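Local coordinates for xanthomonas outer protein D (Xanthomonas euvesicatoria, PDB 2OIX) that is a type III secreted cysteine protease that removes SUMO from proteins, represented by its catalytic fragment in an inactive mutant form, at residues H149-D153 with G154-Y158. The protein carries 1 engineered substitution. Residues are numbered along the deposited sequence; the frame is centred on the assembly and turned at random.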
loop_
_atom_site.group_PDB
_atom_site.type_symbol
_atom_site.label_atom_id
_atom_site.label_comp_id
_atom_site.label_asym_id
_atom_site.label_seq_id
_atom_site.Cartn_x
_atom_site.Cartn_y
_atom_site.Cartn_z
ATOM N N HIS A 149 -4.478 -1.814 -11.441
ATOM C CA HIS A 149 -5.092 -2.190 -12.716
ATOM C C HIS A 149 -6.478 -2.862 -12.574
ATOM O O HIS A 149 -7.370 -2.671 -13.428
ATOM C CB HIS A 149 -4.111 -3.002 -13.562
ATOM C CG HIS A 149 -3.066 -2.153 -14.231
ATOM N ND1 HIS A 149 -1.947 -1.696 -13.571
ATOM C CD2 HIS A 149 -2.979 -1.672 -15.498
ATOM C CE1 HIS A 149 -1.220 -0.960 -14.396
ATOM N NE2 HIS A 149 -1.819 -0.936 -15.574
ATOM N N ARG A 150 -6.676 -3.614 -11.492
ATOM C CA ARG A 150 -7.990 -4.207 -11.235
ATOM C C ARG A 150 -9.039 -3.134 -10.913
ATOM O O ARG A 150 -10.203 -3.284 -11.269
ATOM C CB ARG A 150 -7.896 -5.251 -10.114
ATOM C CG ARG A 150 -7.003 -6.429 -10.534
ATOM C CD ARG A 150 -7.031 -7.559 -9.500
ATOM N NE ARG A 150 -6.100 -8.633 -9.876
ATOM C CZ ARG A 150 -5.725 -9.630 -9.080
ATOM N NH1 ARG A 150 -6.205 -9.723 -7.889
ATOM N NH2 ARG A 150 -4.844 -10.571 -9.482
ATOM N N VAL A 151 -8.635 -2.051 -10.264
ATOM C CA VAL A 151 -9.595 -0.961 -9.993
ATOM C C VAL A 151 -9.963 -0.348 -11.363
ATOM O O VAL A 151 -11.130 -0.158 -11.671
ATOM C CB VAL A 151 -9.051 0.079 -9.018
ATOM C CG1 VAL A 151 -10.010 1.269 -8.927
ATOM C CG2 VAL A 151 -8.793 -0.576 -7.579
ATOM N N LEU A 152 -8.959 -0.103 -12.205
ATOM C CA LEU A 152 -9.182 0.518 -13.506
ATOM C C LEU A 152 -10.106 -0.304 -14.379
ATOM O O LEU A 152 -10.960 0.248 -15.087
ATOM C CB LEU A 152 -7.850 0.673 -14.240
ATOM C CG LEU A 152 -7.081 2.001 -14.167
ATOM C CD1 LEU A 152 -7.184 2.766 -12.837
ATOM C CD2 LEU A 152 -5.629 1.772 -14.556
ATOM N N ASP A 153 -9.916 -1.625 -14.359
ATOM C CA ASP A 153 -10.645 -2.447 -15.309
ATOM C C ASP A 153 -11.921 -3.001 -14.710
ATOM O O ASP A 153 -12.654 -3.745 -15.371
ATOM C CB ASP A 153 -9.739 -3.509 -15.946
ATOM C CG ASP A 153 -9.487 -4.714 -15.052
ATOM O OD1 ASP A 153 -9.996 -4.770 -13.917
ATOM O OD2 ASP A 153 -8.739 -5.627 -15.498
ATOM N N GLY A 154 -12.183 -2.591 -13.470
ATOM C CA GLY A 154 -13.381 -2.944 -12.710
ATOM C C GLY A 154 -13.519 -4.425 -12.340
ATOM O O GLY A 154 -14.646 -4.953 -12.343
ATOM N N THR A 155 -12.402 -5.114 -12.080
ATOM C CA THR A 155 -12.447 -6.493 -11.585
ATOM C C THR A 155 -12.079 -6.585 -10.079
ATOM O O THR A 155 -12.269 -7.629 -9.437
ATOM C CB THR A 155 -11.582 -7.398 -12.436
ATOM O OG1 THR A 155 -10.223 -6.981 -12.278
ATOM C CG2 THR A 155 -12.034 -7.282 -13.929
ATOM N N PHE A 156 -11.621 -5.465 -9.519
ATOM C CA PHE A 156 -11.232 -5.355 -8.106
ATOM C C PHE A 156 -12.381 -5.756 -7.191
ATOM O O PHE A 156 -12.155 -6.412 -6.193
ATOM C CB PHE A 156 -10.828 -3.903 -7.824
ATOM C CG PHE A 156 -10.317 -3.632 -6.423
ATOM C CD1 PHE A 156 -8.963 -3.882 -6.089
ATOM C CD2 PHE A 156 -11.158 -3.044 -5.495
ATOM C CE1 PHE A 156 -8.482 -3.577 -4.829
ATOM C CE2 PHE A 156 -10.714 -2.722 -4.174
ATOM C CZ PHE A 156 -9.337 -2.982 -3.871
ATOM N N ASP A 157 -13.616 -5.431 -7.567
ATOM C CA ASP A 157 -14.752 -5.712 -6.686
ATOM C C ASP A 157 -15.363 -7.113 -6.832
ATOM O O ASP A 157 -16.254 -7.470 -6.055
ATOM C CB ASP A 157 -15.840 -4.660 -6.867
ATOM C CG ASP A 157 -15.442 -3.285 -6.308
ATOM O OD1 ASP A 157 -14.667 -3.204 -5.323
ATOM O OD2 ASP A 157 -15.942 -2.279 -6.862
ATOM N N TYR A 158 -14.931 -7.901 -7.808
ATOM C CA TYR A 158 -15.445 -9.264 -7.888
ATOM C C TYR A 158 -14.912 -10.055 -6.695
ATOM O O TYR A 158 -13.850 -9.723 -6.147
ATOM C CB TYR A 158 -14.994 -9.955 -9.193
ATOM C CG TYR A 158 -15.645 -9.434 -10.464
ATOM C CD1 TYR A 158 -16.981 -9.119 -10.497
ATOM C CD2 TYR A 158 -14.932 -9.333 -11.649
ATOM C CE1 TYR A 158 -17.591 -8.652 -11.659
ATOM C CE2 TYR A 158 -15.540 -8.863 -12.829
ATOM C CZ TYR A 158 -16.868 -8.509 -12.800
ATOM O OH TYR A 158 -17.527 -8.058 -13.910
#
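At the C-terminal end of helix 136-153, D153 and T155 meet through their side chains. D153 CB touches no more than its chain neighbour G154. CG lies between the backbone N and the carbonyl carbon (chi1 79°), which brings OD1 to T155. D153 OD1 accepts two bonds, both from T155. T155 OG1 donates to the syn lone pair of D153 OD1 at 2.8 Å, and T155 N adds a weak, bent bond. T155 CG2 lies 3.2 Å from D153 OD1. D153 OD2 stays 3.8 Å from T155 OG1.

One turn back, R150 O accepts from two backbone donors. T155 N reaches R150 O in the carbonyl plane at 3.0 Å. F156 N adds a bond from above that plane, 3.1 Å from R150 O. G154 N bonds to V151 O, which also receives N26 ND2. The R150 side chain passes T155 OG1 with its CB and CG, then runs extended to the carbonyls of G161 and D163, which NH1 binds.

On the buried side, V151 CG2 sits over one face of the F156 ring, 3.8 Å from its centroid, in a CH-pi contact. R150 CB lies at the ring edge. G154 leaves the helix with positive phi (66°), and a type I turn from T155 to Y158 follows. With T155 N to R150 O (6→1) and G154 N to V151 O (5→2), this is a Schellman motif, ending a helix of the Ulp1-type catalytic domain.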